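Serine racemase (Enterococcus faecalis, PDB 4ECL) belongs to the alanine racemase family, in which an N-terminal TIM-barrel domain is joined to a separate C-terminal domain, and is modelled here from its cytoplasmic part. Local coordinates at residues E17-T22 with L239-V244; L161-S166 with A173-Q178; H200-Y205 with L213-I218; G206-P211 with D233-E238. All coordinates share one frame; numbering follows the deposited sequence.

Contact 1: residues E17-T22 with L239-V244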
loop_
_atom_site.group_PDB
_atom_site.type_symbol
_atom_site.label_atom_id
_atom_site.label_comp_id
_atom_site.label_asym_id
_atom_site.label_seq_id
_atom_site.Cartn_x
_atom_site.Cartn_y
_atom_site.Cartn_z
ATOM N N GLU A 17 -6.668 20.184 13.928
ATOM C CA GLU A 17 -6.533 21.578 14.325
ATOM C C GLU A 17 -6.074 21.674 15.776
ATOM O O GLU A 17 -5.274 22.540 16.129
ATOM C CB GLU A 17 -7.876 22.289 14.155
ATOM C CG GLU A 17 -7.857 23.793 14.379
ATOM C CD GLU A 17 -9.240 24.395 14.214
ATOM O OE1 GLU A 17 -10.216 23.619 14.223
ATOM O OE2 GLU A 17 -9.357 25.627 14.060
ATOM N N HIS A 18 -6.603 20.797 16.626
ATOM C CA HIS A 18 -6.168 20.759 18.017
ATOM C C HIS A 18 -4.686 20.440 18.074
ATOM O O HIS A 18 -3.939 21.052 18.839
ATOM C CB HIS A 18 -6.951 19.722 18.828
ATOM C CG HIS A 18 -6.340 19.417 20.162
ATOM N ND1 HIS A 18 -6.680 20.100 21.312
ATOM C CD2 HIS A 18 -5.399 18.512 20.528
ATOM C CE1 HIS A 18 -5.977 19.629 22.326
ATOM N NE2 HIS A 18 -5.196 18.662 21.881
ATOM N N ASN A 19 -4.257 19.481 17.263
ATOM C CA ASN A 19 -2.841 19.115 17.237
ATOM C C ASN A 19 -1.938 20.261 16.804
ATOM O O ASN A 19 -0.902 20.509 17.429
ATOM C CB ASN A 19 -2.610 17.877 16.360
ATOM C CG ASN A 19 -3.294 16.649 16.922
ATOM O OD1 ASN A 19 -3.635 16.611 18.110
ATOM N ND2 ASN A 19 -3.505 15.637 16.077
ATOM N N VAL A 20 -2.334 20.961 15.742
ATOM C CA VAL A 20 -1.565 22.101 15.248
ATOM C C VAL A 20 -1.365 23.151 16.338
ATOM O O VAL A 20 -0.253 23.653 16.543
ATOM C CB VAL A 20 -2.224 22.735 14.014
ATOM C CG1 VAL A 20 -1.694 24.134 13.778
ATOM C CG2 VAL A 20 -1.989 21.860 12.776
ATOM N N ASN A 21 -2.437 23.468 17.052
ATOM C CA ASN A 21 -2.349 24.403 18.166
ATOM C C ASN A 21 -1.487 23.893 19.315
ATOM O O ASN A 21 -0.692 24.649 19.879
ATOM C CB ASN A 21 -3.740 24.777 18.693
ATOM C CG ASN A 21 -4.504 25.681 17.740
ATOM O OD1 ASN A 21 -3.945 26.613 17.158
ATOM N ND2 ASN A 21 -5.793 25.409 17.576
ATOM N N THR A 22 -1.649 22.621 19.664
ATOM C CA THR A 22 -0.903 22.043 20.777
ATOM C C THR A 22 0.587 22.060 20.478
ATOM O O THR A 22 1.417 22.350 21.347
ATOM C CB THR A 22 -1.333 20.599 21.068
ATOM O OG1 THR A 22 -2.705 20.584 21.483
ATOM C CG2 THR A 22 -0.473 19.994 22.168
ATOM N N LEU A 239 2.545 16.034 25.393
ATOM C CA LEU A 239 1.528 16.875 24.789
ATOM C C LEU A 239 0.202 16.137 24.674
ATOM O O LEU A 239 0.154 14.902 24.631
ATOM C CB LEU A 239 1.980 17.348 23.405
ATOM C CG LEU A 239 3.248 18.208 23.387
ATOM C CD1 LEU A 239 3.536 18.692 21.972
ATOM C CD2 LEU A 239 3.091 19.377 24.343
ATOM N N ASP A 240 -0.873 16.913 24.615
ATOM C CA ASP A 240 -2.211 16.376 24.455
ATOM C C ASP A 240 -2.517 16.300 22.971
ATOM O O ASP A 240 -3.076 17.231 22.400
ATOM C CB ASP A 240 -3.226 17.276 25.170
ATOM C CG ASP A 240 -4.643 16.739 25.087
ATOM O OD1 ASP A 240 -4.805 15.511 24.920
ATOM O OD2 ASP A 240 -5.593 17.545 25.189
ATOM N N LEU A 241 -2.126 15.195 22.344
ATOM C CA LEU A 241 -2.341 15.006 20.910
ATOM C C LEU A 241 -3.504 14.040 20.668
ATOM O O LEU A 241 -3.662 13.043 21.382
ATOM C CB LEU A 241 -1.060 14.494 20.251
ATOM C CG LEU A 241 0.121 15.449 20.414
ATOM C CD1 LEU A 241 1.412 14.778 19.995
ATOM C CD2 LEU A 241 -0.128 16.726 19.616
ATOM N N ARG A 242 -4.335 14.342 19.679
ATOM C CA ARG A 242 -5.537 13.543 19.470
ATOM C C ARG A 242 -5.538 12.895 18.077
ATOM O O ARG A 242 -5.187 13.549 17.100
ATOM C CB ARG A 242 -6.780 14.398 19.696
ATOM C CG ARG A 242 -6.845 14.974 21.119
ATOM C CD ARG A 242 -8.082 15.812 21.369
ATOM N NE ARG A 242 -8.042 16.409 22.701
ATOM C CZ ARG A 242 -8.689 17.518 23.045
ATOM N NH1 ARG A 242 -9.428 18.169 22.154
ATOM N NH2 ARG A 242 -8.584 17.985 24.282
ATOM N N PRO A 243 -5.939 11.610 17.992
ATOM C CA PRO A 243 -5.877 10.865 16.722
ATOM C C PRO A 243 -6.780 11.476 15.654
ATOM O O PRO A 243 -7.943 11.804 15.923
ATOM C CB PRO A 243 -6.385 9.467 17.102
ATOM C CG PRO A 243 -7.194 9.667 18.351
ATOM C CD PRO A 243 -6.511 10.798 19.080
ATOM N N VAL A 244 -6.231 11.638 14.458
ATOM C CA VAL A 244 -6.946 12.264 13.354
ATOM C C VAL A 244 -7.663 11.239 12.463
ATOM O O VAL A 244 -8.763 11.500 11.950
ATOM C CB VAL A 244 -5.977 13.118 12.504
ATOM C CG1 VAL A 244 -6.666 13.653 11.249
ATOM C CG2 VAL A 244 -5.410 14.264 13.344
#
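The shortest polar bond between helical residues 17-22 and loop residues 239-244 runs from His18 NE2 to the backbone O of Asp240, at 2.6 Å. The acceptor lies close to the plane of the imidazole, although the N-H...O angle is only 144°. With CG anti to the backbone N (chi1 167°), His18 leans out from the helix. Arg242 crosses it at about a right angle and lays its guanidinium flat on one face, Arg242 CZ 3.5 Å from His18 CE1 and the planes nearly parallel. Its CD adds a CH-pi contact over the ring. On the opposite face Thr22 OG1 stands near the rim while donating to His18 O, so the ring is held between hydroxyl and cation. A salt bridge from Arg242 NH2 to Asp240 OD2, 3.2 Å and weak as a hydrogen bond, steadies the guanidinium and probably offsets its charge. Asn19 makes a second, two-bond clasp. Its OD1 receives Arg242 N on an in-plane lone pair at 2.8 Å, almost straight, while ND2 donates to Arg242 O at 2.9 Å. One amide thereby serves both backbone polar groups of a single residue, and ND2 also reaches Leu224 O. One turn further along the helix, Thr22 CG2 rests on Leu239 CB. Helix 13-25 is thus fastened to the chain just before strand 245-257, where Pro243 O meets Asn15 and Val244 pairs through its backbone with Asn12.

Contact 2: residues L161-S166 with A173-Q178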
loop_
_atom_site.group_PDB
_atom_site.type_symbol
_atom_site.label_atom_id
_atom_site.label_comp_id
_atom_site.label_asym_id
_atom_site.label_seq_id
_atom_site.Cartn_x
_atom_site.Cartn_y
_atom_site.Cartn_z
ATOM N N LEU A 161 17.808 13.762 12.886
ATOM C CA LEU A 161 18.305 12.990 14.021
ATOM C C LEU A 161 17.928 11.519 13.887
ATOM O O LEU A 161 16.800 11.185 13.518
ATOM C CB LEU A 161 17.766 13.557 15.327
ATOM C CG LEU A 161 18.075 15.034 15.548
ATOM C CD1 LEU A 161 17.308 15.571 16.778
ATOM C CD2 LEU A 161 19.589 15.243 15.699
ATOM N N CYS A 162 18.878 10.640 14.191
ATOM C CA CYS A 162 18.648 9.204 14.068
ATOM C C CYS A 162 17.714 8.617 15.105
ATOM O O CYS A 162 16.911 7.746 14.792
ATOM C CB CYS A 162 19.969 8.453 14.142
ATOM S SG CYS A 162 20.940 8.627 12.656
ATOM N N ALA A 163 17.841 9.063 16.345
ATOM C CA ALA A 163 17.222 8.353 17.459
ATOM C C ALA A 163 16.724 9.293 18.549
ATOM O O ALA A 163 16.925 9.040 19.739
ATOM C CB ALA A 163 18.219 7.351 18.047
ATOM N N ALA A 164 16.067 10.372 18.142
ATOM C CA ALA A 164 15.556 11.345 19.088
ATOM C C ALA A 164 14.398 10.739 19.877
ATOM O O ALA A 164 13.987 11.283 20.903
ATOM C CB ALA A 164 15.109 12.607 18.363
ATOM N N ASP A 165 13.884 9.614 19.382
ATOM C CA ASP A 165 12.725 8.959 19.966
ATOM C C ASP A 165 13.122 8.012 21.087
ATOM O O ASP A 165 12.268 7.352 21.676
ATOM C CB ASP A 165 11.951 8.184 18.893
ATOM C CG ASP A 165 12.799 7.115 18.217
ATOM O OD1 ASP A 165 14.036 7.277 18.158
ATOM O OD2 ASP A 165 12.231 6.112 17.741
ATOM N N SER A 166 14.414 7.936 21.379
ATOM C CA SER A 166 14.897 6.983 22.375
ATOM C C SER A 166 15.688 7.655 23.484
ATOM O O SER A 166 16.605 8.439 23.227
ATOM C CB SER A 166 15.748 5.895 21.721
ATOM O OG SER A 166 16.436 5.152 22.714
ATOM N N ALA A 173 23.343 9.888 23.543
ATOM C CA ALA A 173 24.710 10.306 23.243
ATOM C C ALA A 173 24.904 10.571 21.745
ATOM O O ALA A 173 25.505 11.573 21.348
ATOM C CB ALA A 173 25.687 9.256 23.723
ATOM N N PHE A 174 24.371 9.678 20.916
ATOM C CA PHE A 174 24.472 9.843 19.475
ATOM C C PHE A 174 23.706 11.080 19.031
ATOM O O PHE A 174 24.149 11.816 18.158
ATOM C CB PHE A 174 23.940 8.608 18.749
ATOM C CG PHE A 174 24.284 8.568 17.283
ATOM C CD1 PHE A 174 25.474 8.010 16.855
ATOM C CD2 PHE A 174 23.419 9.091 16.336
ATOM C CE1 PHE A 174 25.792 7.961 15.511
ATOM C CE2 PHE A 174 23.731 9.047 14.989
ATOM C CZ PHE A 174 24.920 8.481 14.576
ATOM N N THR A 175 22.553 11.315 19.641
ATOM C CA THR A 175 21.743 12.466 19.281
ATOM C C THR A 175 22.461 13.762 19.657
ATOM O O THR A 175 22.443 14.747 18.916
ATOM C CB THR A 175 20.379 12.407 19.974
ATOM O OG1 THR A 175 19.825 11.097 19.809
ATOM C CG2 THR A 175 19.439 13.429 19.377
ATOM N N ASN A 176 23.099 13.755 20.817
ATOM C CA ASN A 176 23.818 14.933 21.255
ATOM C C ASN A 176 25.036 15.211 20.376
ATOM O O ASN A 176 25.385 16.370 20.126
ATOM C CB ASN A 176 24.197 14.817 22.730
ATOM C CG ASN A 176 23.033 15.108 23.644
ATOM O OD1 ASN A 176 22.164 15.908 23.308
ATOM N ND2 ASN A 176 23.002 14.456 24.799
ATOM N N LYS A 177 25.680 14.162 19.886
ATOM C CA LYS A 177 26.821 14.417 19.015
ATOM C C LYS A 177 26.339 14.840 17.627
ATOM O O LYS A 177 27.020 15.598 16.949
ATOM C CB LYS A 177 27.819 13.250 18.975
ATOM C CG LYS A 177 27.275 11.940 18.444
ATOM C CD LYS A 177 28.335 10.825 18.483
ATOM C CE LYS A 177 28.170 9.914 19.706
ATOM N NZ LYS A 177 28.796 8.571 19.510
ATOM N N GLN A 178 25.153 14.385 17.216
ATOM C CA GLN A 178 24.594 14.846 15.945
ATOM C C GLN A 178 24.344 16.342 16.004
ATOM O O GLN A 178 24.656 17.081 15.073
ATOM C CB GLN A 178 23.283 14.131 15.606
ATOM C CG GLN A 178 23.463 12.725 15.090
ATOM C CD GLN A 178 22.244 12.229 14.342
ATOM O OE1 GLN A 178 21.497 11.391 14.836
ATOM N NE2 GLN A 178 22.041 12.749 13.135
HETATM O O HOH W 1 17.812 10.250 21.935
HETATM O O HOH W 2 20.013 10.736 16.911
#
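Gln178 reaches Cys162 because its CG stands anti to the carbonyl carbon (chi1 -77°) and CD continues extended (chi2 -161°), carrying the amide from helix to loop. Cys162 places SG in the same sense, anti to its own carbonyl carbon (chi1 -74°), beside Phe174. The amide oxygen then does the central work: Gln178 OE1 accepts Cys162 N at 2.8 Å, in the carbonyl plane, on a lone pair, and along a nearly straight N-H. A water also bonds to this OE1 at 2.6 Å and links it with Ala163 N and Thr175 OG1. Since NE2 is held by Thr128 OG1 and His160 O, the whole amide is fixed in rotation. Thr175 OG1 bonds to Asp171 O in its own helix, and a second water joins it to Ala163 O, the carbonyl that closes a type I turn with Ser166 N. Apolar groups fill in beside this network. Leu161 crosses Thr175 at about a right angle, Leu161 CD1 to Thr175 CG2 4.0 Å, and its CD2 lies 3.9 Å from Gln178 CB. Cys162 SG approaches Phe174 CE2 to 3.7 Å in an oblique sulfur-aromatic contact; Phe174 also stacks on Tyr265 of the second subunit. In the TIM-barrel domain this is a beta-alpha connection, the loop leaving strand 152-158 being bound to helix 169-191, which it enters, while Leu161 also packs on Ile201 beyond strand 198-200.

Contact 3: residues H200-Y205 with L213-I218; sequences HIQSSY and LECDYI. With SO4 (sulfate ion), chain G.
His200 and Tyr217 bring their backbones side by side, with CA atoms 5.1 Å apart, yet no direct hydrogen bond joins residues 200-205 to 213-218, and ordered water takes part of that role. The rings of these two residues form an offset edge-to-face pair, the edge of Tyr217 turned to the face of His200 with planes at 88°. The nearest ring atoms, His200 CD2 and Tyr217 CD2, are 3.6 Å apart. CG of His200 takes up the crowded position between backbone N and carbonyl carbon (chi1 49°), which sets it 4.1 Å from Tyr217 CD2. The polar ends are tied elsewhere, His200 ND1 to Arg219 and NE2 to His123, and Tyr217 OH to Glu80. Both residues belong to the parallel strands of a TIM barrel, and the contact brings strand 198-200 against strand 217-220, with helix 204-209 in the connection between them. Gln202 reaches across between the segments. Bent at chi2, it slides past Leu213, with Gln202 CG 3.7 Å from Leu213 CD1. Its OE1 is delivered to two waters. One, 2.6 Å from Gln202 OE1, also binds Gln202 N and Tyr217 O; the other reaches Cys215 N. Ile218 CG1 lies near Gln202 OE1, and Ile201 CD1 packs on Cys215 SG at 3.6 Å. Toward the helix, Ser204 grips sulfate O2 twice, through OG at 2.6 Å and through N. Gly221 N, Val222 N and Tyr42 OH also bind the ion, and the helix start at Ser204 would probably add to the attraction for an anion.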
loop_
_atom_site.group_PDB
_atom_site.type_symbol
_atom_site.label_atom_id
_atom_site.label_comp_id
_atom_site.label_asym_id
_atom_site.label_seq_id
_atom_site.Cartn_x
_atom_site.Cartn_y
_atom_site.Cartn_z
ATOM N N HIS A 200 16.674 23.942 10.717
ATOM C CA HIS A 200 15.811 22.940 11.325
ATOM C C HIS A 200 16.513 21.601 11.532
ATOM O O HIS A 200 17.287 21.161 10.704
ATOM C CB HIS A 200 14.459 22.811 10.599
ATOM C CG HIS A 200 14.555 22.669 9.106
ATOM N ND1 HIS A 200 14.285 21.487 8.451
ATOM C CD2 HIS A 200 14.836 23.577 8.140
ATOM C CE1 HIS A 200 14.418 21.664 7.147
ATOM N NE2 HIS A 200 14.760 22.922 6.933
ATOM N N ILE A 201 16.234 20.975 12.665
ATOM C CA ILE A 201 16.948 19.793 13.128
ATOM C C ILE A 201 15.919 18.758 13.581
ATOM O O ILE A 201 16.144 17.549 13.490
ATOM C CB ILE A 201 17.844 20.185 14.341
ATOM C CG1 ILE A 201 18.989 21.085 13.884
ATOM C CG2 ILE A 201 18.421 18.973 15.066
ATOM C CD1 ILE A 201 19.587 21.894 15.033
ATOM N N GLN A 202 14.777 19.245 14.063
ATOM C CA GLN A 202 13.802 18.379 14.731
ATOM C C GLN A 202 12.664 17.861 13.864
ATOM O O GLN A 202 12.052 18.591 13.069
ATOM C CB GLN A 202 13.185 19.092 15.940
ATOM C CG GLN A 202 14.183 19.554 16.978
ATOM C CD GLN A 202 13.746 20.833 17.621
ATOM O OE1 GLN A 202 13.759 21.890 16.984
ATOM N NE2 GLN A 202 13.307 20.748 18.876
ATOM N N SER A 203 12.374 16.583 14.054
ATOM C CA SER A 203 11.105 16.029 13.633
ATOM C C SER A 203 10.247 15.908 14.892
ATOM O O SER A 203 10.559 16.560 15.893
ATOM C CB SER A 203 11.318 14.685 12.942
ATOM O OG SER A 203 12.001 14.881 11.721
ATOM N N SER A 204 9.186 15.089 14.855
ATOM C CA SER A 204 8.254 14.970 15.995
ATOM C C SER A 204 8.943 14.691 17.330
ATOM O O SER A 204 8.703 15.380 18.313
ATOM C CB SER A 204 7.188 13.879 15.764
ATOM O OG SER A 204 6.291 14.206 14.710
ATOM N N TYR A 205 9.774 13.659 17.386
ATOM C CA TYR A 205 10.419 13.323 18.651
ATOM C C TYR A 205 11.536 14.314 19.034
ATOM O O TYR A 205 11.947 14.392 20.198
ATOM C CB TYR A 205 10.918 11.877 18.634
ATOM C CG TYR A 205 9.796 10.872 18.767
ATOM C CD1 TYR A 205 9.272 10.547 20.015
ATOM C CD2 TYR A 205 9.253 10.258 17.648
ATOM C CE1 TYR A 205 8.234 9.626 20.150
ATOM C CE2 TYR A 205 8.217 9.335 17.768
ATOM C CZ TYR A 205 7.710 9.023 19.021
ATOM O OH TYR A 205 6.681 8.103 19.138
ATOM N N LEU A 213 16.050 22.715 22.062
ATOM C CA LEU A 213 16.640 23.220 20.821
ATOM C C LEU A 213 15.894 24.454 20.313
ATOM O O LEU A 213 14.688 24.575 20.497
ATOM C CB LEU A 213 16.664 22.145 19.735
ATOM C CG LEU A 213 17.652 20.993 19.915
ATOM C CD1 LEU A 213 17.345 19.861 18.923
ATOM C CD2 LEU A 213 19.118 21.478 19.781
ATOM N N GLU A 214 16.626 25.375 19.691
ATOM C CA GLU A 214 16.037 26.599 19.151
ATOM C C GLU A 214 16.278 26.730 17.641
ATOM O O GLU A 214 17.347 27.184 17.213
ATOM C CB GLU A 214 16.605 27.827 19.872
ATOM C CG GLU A 214 16.246 27.921 21.347
ATOM C CD GLU A 214 14.798 28.351 21.600
ATOM O OE1 GLU A 214 14.145 28.881 20.677
ATOM O OE2 GLU A 214 14.322 28.172 22.740
ATOM N N CYS A 215 15.279 26.344 16.847
ATOM C CA CYS A 215 15.391 26.367 15.392
ATOM C C CYS A 215 14.288 27.205 14.756
ATOM O O CYS A 215 13.414 27.727 15.450
ATOM C CB CYS A 215 15.363 24.938 14.830
ATOM S SG CYS A 215 16.575 23.834 15.615
ATOM N N ASP A 216 14.321 27.329 13.431
ATOM C CA ASP A 216 13.327 28.144 12.731
ATOM C C ASP A 216 12.133 27.330 12.237
ATOM O O ASP A 216 11.069 27.883 11.960
ATOM C CB ASP A 216 13.990 28.876 11.572
ATOM C CG ASP A 216 15.132 29.748 12.039
ATOM O OD1 ASP A 216 14.855 30.864 12.527
ATOM O OD2 ASP A 216 16.296 29.296 11.955
ATOM N N TYR A 217 12.331 26.021 12.102
ATOM C CA TYR A 217 11.244 25.106 11.796
ATOM C C TYR A 217 11.339 23.859 12.645
ATOM O O TYR A 217 12.434 23.424 13.032
ATOM C CB TYR A 217 11.294 24.614 10.348
ATOM C CG TYR A 217 11.179 25.652 9.269
ATOM C CD1 TYR A 217 9.945 26.157 8.884
ATOM C CD2 TYR A 217 12.303 26.080 8.588
ATOM C CE1 TYR A 217 9.847 27.089 7.867
ATOM C CE2 TYR A 217 12.214 26.996 7.573
ATOM C CZ TYR A 217 10.992 27.504 7.217
ATOM O OH TYR A 217 10.933 28.420 6.195
ATOM N N ILE A 218 10.177 23.262 12.884
ATOM C CA ILE A 218 10.109 21.881 13.310
ATOM C C ILE A 218 9.236 21.138 12.301
ATOM O O ILE A 218 8.108 21.560 12.011
ATOM C CB ILE A 218 9.553 21.760 14.739
ATOM C CG1 ILE A 218 10.512 22.469 15.706
ATOM C CG2 ILE A 218 9.383 20.303 15.123
ATOM C CD1 ILE A 218 10.083 22.444 17.148
HETATM S S SO4 G . 8.144 12.235 12.072
HETATM O O1 SO4 G . 9.011 12.511 10.921
HETATM O O2 SO4 G . 7.719 13.502 12.667
HETATM O O3 SO4 G . 6.984 11.488 11.593
HETATM O O4 SO4 G . 8.867 11.423 13.044
HETATM O O HOH W 3 14.117 21.869 14.372
HETATM O O HOH W 4 13.148 24.333 17.634
#

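Contact 4: residues G206-P211 with D233-E238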
loop_
_atom_site.group_PDB
_atom_site.type_symbol
_atom_site.label_atom_id
_atom_site.label_comp_id
_atom_site.label_asym_id
_atom_site.label_seq_id
_atom_site.Cartn_x
_atom_site.Cartn_y
_atom_site.Cartn_z
ATOM N N GLY A 206 12.011 15.073 18.053
ATOM C CA GLY A 206 13.002 16.110 18.308
ATOM C C GLY A 206 12.388 17.197 19.169
ATOM O O GLY A 206 13.006 17.694 20.119
ATOM N N LEU A 207 11.160 17.570 18.820
ATOM C CA LEU A 207 10.365 18.488 19.638
ATOM C C LEU A 207 10.054 17.876 21.001
ATOM O O LEU A 207 10.295 18.494 22.032
ATOM C CB LEU A 207 9.052 18.841 18.932
ATOM C CG LEU A 207 8.083 19.699 19.743
ATOM C CD1 LEU A 207 8.774 20.967 20.286
ATOM C CD2 LEU A 207 6.884 20.059 18.886
ATOM N N LEU A 208 9.515 16.660 21.002
ATOM C CA LEU A 208 9.071 16.016 22.242
ATOM C C LEU A 208 10.201 15.703 23.217
ATOM O O LEU A 208 10.015 15.785 24.433
ATOM C CB LEU A 208 8.315 14.716 21.938
ATOM C CG LEU A 208 7.018 14.814 21.142
ATOM C CD1 LEU A 208 6.443 13.411 20.920
ATOM C CD2 LEU A 208 6.020 15.713 21.856
ATOM N N ASN A 209 11.355 15.313 22.684
ATOM C CA ASN A 209 12.466 14.866 23.520
ATOM C C ASN A 209 13.657 15.837 23.604
ATOM O O ASN A 209 14.506 15.716 24.498
ATOM C CB ASN A 209 12.922 13.469 23.084
ATOM C CG ASN A 209 12.036 12.368 23.653
ATOM O OD1 ASN A 209 11.546 12.482 24.773
ATOM N ND2 ASN A 209 11.822 11.304 22.881
ATOM N N TYR A 210 13.720 16.787 22.672
ATOM C CA TYR A 210 14.768 17.809 22.683
ATOM C C TYR A 210 14.151 19.206 22.524
ATOM O O TYR A 210 14.518 19.971 21.630
ATOM C CB TYR A 210 15.843 17.492 21.611
ATOM C CG TYR A 210 16.571 16.210 21.944
ATOM C CD1 TYR A 210 16.040 14.975 21.590
ATOM C CD2 TYR A 210 17.755 16.227 22.673
ATOM C CE1 TYR A 210 16.675 13.798 21.932
ATOM C CE2 TYR A 210 18.405 15.046 23.016
ATOM C CZ TYR A 210 17.857 13.836 22.643
ATOM O OH TYR A 210 18.476 12.654 22.985
ATOM N N PRO A 211 13.209 19.551 23.413
ATOM C CA PRO A 211 12.439 20.780 23.215
ATOM C C PRO A 211 13.297 22.016 23.420
ATOM O O PRO A 211 12.952 23.097 22.944
ATOM C CB PRO A 211 11.387 20.704 24.317
ATOM C CG PRO A 211 12.060 19.946 25.407
ATOM C CD PRO A 211 12.963 18.950 24.733
ATOM N N ASP A 233 6.230 5.325 24.869
ATOM C CA ASP A 233 7.414 6.022 25.367
ATOM C C ASP A 233 7.023 7.210 26.232
ATOM O O ASP A 233 6.075 7.934 25.914
ATOM C CB ASP A 233 8.303 6.509 24.217
ATOM C CG ASP A 233 9.440 7.412 24.699
ATOM O OD1 ASP A 233 10.051 7.101 25.747
ATOM O OD2 ASP A 233 9.720 8.439 24.038
ATOM N N LYS A 234 7.756 7.404 27.325
ATOM C CA LYS A 234 7.643 8.634 28.095
ATOM C C LYS A 234 8.561 9.695 27.496
ATOM O O LYS A 234 9.761 9.722 27.778
ATOM C CB LYS A 234 7.999 8.402 29.564
ATOM C CG LYS A 234 7.766 9.623 30.444
ATOM C CD LYS A 234 6.982 9.257 31.693
ATOM C CE LYS A 234 5.692 8.530 31.332
ATOM N NZ LYS A 234 4.954 8.070 32.542
ATOM N N THR A 235 7.993 10.557 26.657
ATOM C CA THR A 235 8.749 11.662 26.089
ATOM C C THR A 235 8.959 12.748 27.141
ATOM O O THR A 235 8.270 12.765 28.157
ATOM C CB THR A 235 8.036 12.256 24.866
ATOM O OG1 THR A 235 6.669 12.510 25.198
ATOM C CG2 THR A 235 8.105 11.289 23.674
ATOM N N LYS A 236 9.910 13.647 26.900
ATOM C CA LYS A 236 10.187 14.722 27.843
ATOM C C LYS A 236 8.969 15.628 27.977
ATOM O O LYS A 236 8.492 15.873 29.079
ATOM C CB LYS A 236 11.425 15.525 27.432
ATOM C CG LYS A 236 12.731 14.753 27.559
ATOM C CD LYS A 236 12.840 14.105 28.929
ATOM C CE LYS A 236 14.072 13.213 29.035
ATOM N NZ LYS A 236 14.091 12.437 30.315
ATOM N N LEU A 237 8.459 16.121 26.857
ATOM C CA LEU A 237 7.191 16.822 26.887
ATOM C C LEU A 237 6.106 15.772 26.726
ATOM O O LEU A 237 6.266 14.822 25.963
ATOM C CB LEU A 237 7.066 17.796 25.723
ATOM C CG LEU A 237 8.101 18.876 25.474
ATOM C CD1 LEU A 237 7.531 19.764 24.391
ATOM C CD2 LEU A 237 8.367 19.664 26.754
ATOM N N GLU A 238 5.004 15.935 27.437
ATOM C CA GLU A 238 3.847 15.097 27.185
ATOM C C GLU A 238 2.721 15.987 26.704
ATOM O O GLU A 238 2.051 16.641 27.496
ATOM C CB GLU A 238 3.449 14.313 28.435
ATOM C CG GLU A 238 4.417 13.190 28.774
ATOM C CD GLU A 238 3.888 12.268 29.856
ATOM O OE1 GLU A 238 3.073 12.726 30.687
ATOM O OE2 GLU A 238 4.285 11.082 29.873
#
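Asn209 meets Thr235 at about a right angle, its amide laid across the loop residue so that Asn209 OD1 lies 3.5 Å from Thr235 CB. CG stands anti to the carbonyl carbon (chi1 -81°), and from there OD1 accepts Lys236 N at 2.9 Å, the donor tilted modestly from the amide plane. The other branch, ND2, faces Asp233 OD2 tip to tip at 3.7 Å with the two planes well turned from each other, but its hydrogen bond goes to Ala164 O. Asp233 OD2 is buried here with no partner in the model; the residue is poorly ordered, so any effect on its ionisation is only possible. Leu208 lies aslant against Thr235, Leu208 CB to Thr235 CB 3.8 Å, and its backbone O takes Leu237 N in a straight bond of 2.9 Å. Pro211 and Leu237 slide past each other in opposite directions, Pro211 CB to Leu237 CG 3.9 Å, while Leu237 CD1 rests near Leu207 O. The loop therefore closes over the C-terminal turn of helix 204-209, the N-H of Lys236 meeting a side-chain oxygen and that of Leu237 a helix carbonyl. This last bond, to Leu208 O, probably offsets part of the negative pole of the helix end.

How the contacts relate
Contact 3 is the buried one, set among the barrel strands; contacts 1, 2 and 4 are partly buried. A side-chain amide accepting a loop N-H is common to contacts 1, 2 and 4, and contact 1 adds a charged stack with an exposed arginine. Contact 3 relies on aromatic packing and water bridges, which contact 2 has too. Of helix 204-209, contact 3 uses the run into it, contact 4 its later residues and exit; they meet through Ile218 and Leu207. Contact 2 adjoins both, Asp165 packing on Tyr205 and Thr175 on Tyr210. Contacts 1 and 4 take successive parts of the loop 233-244, Leu239 touching Leu208. Contact 1 lies about 25 Å from contact 2, centre to centre.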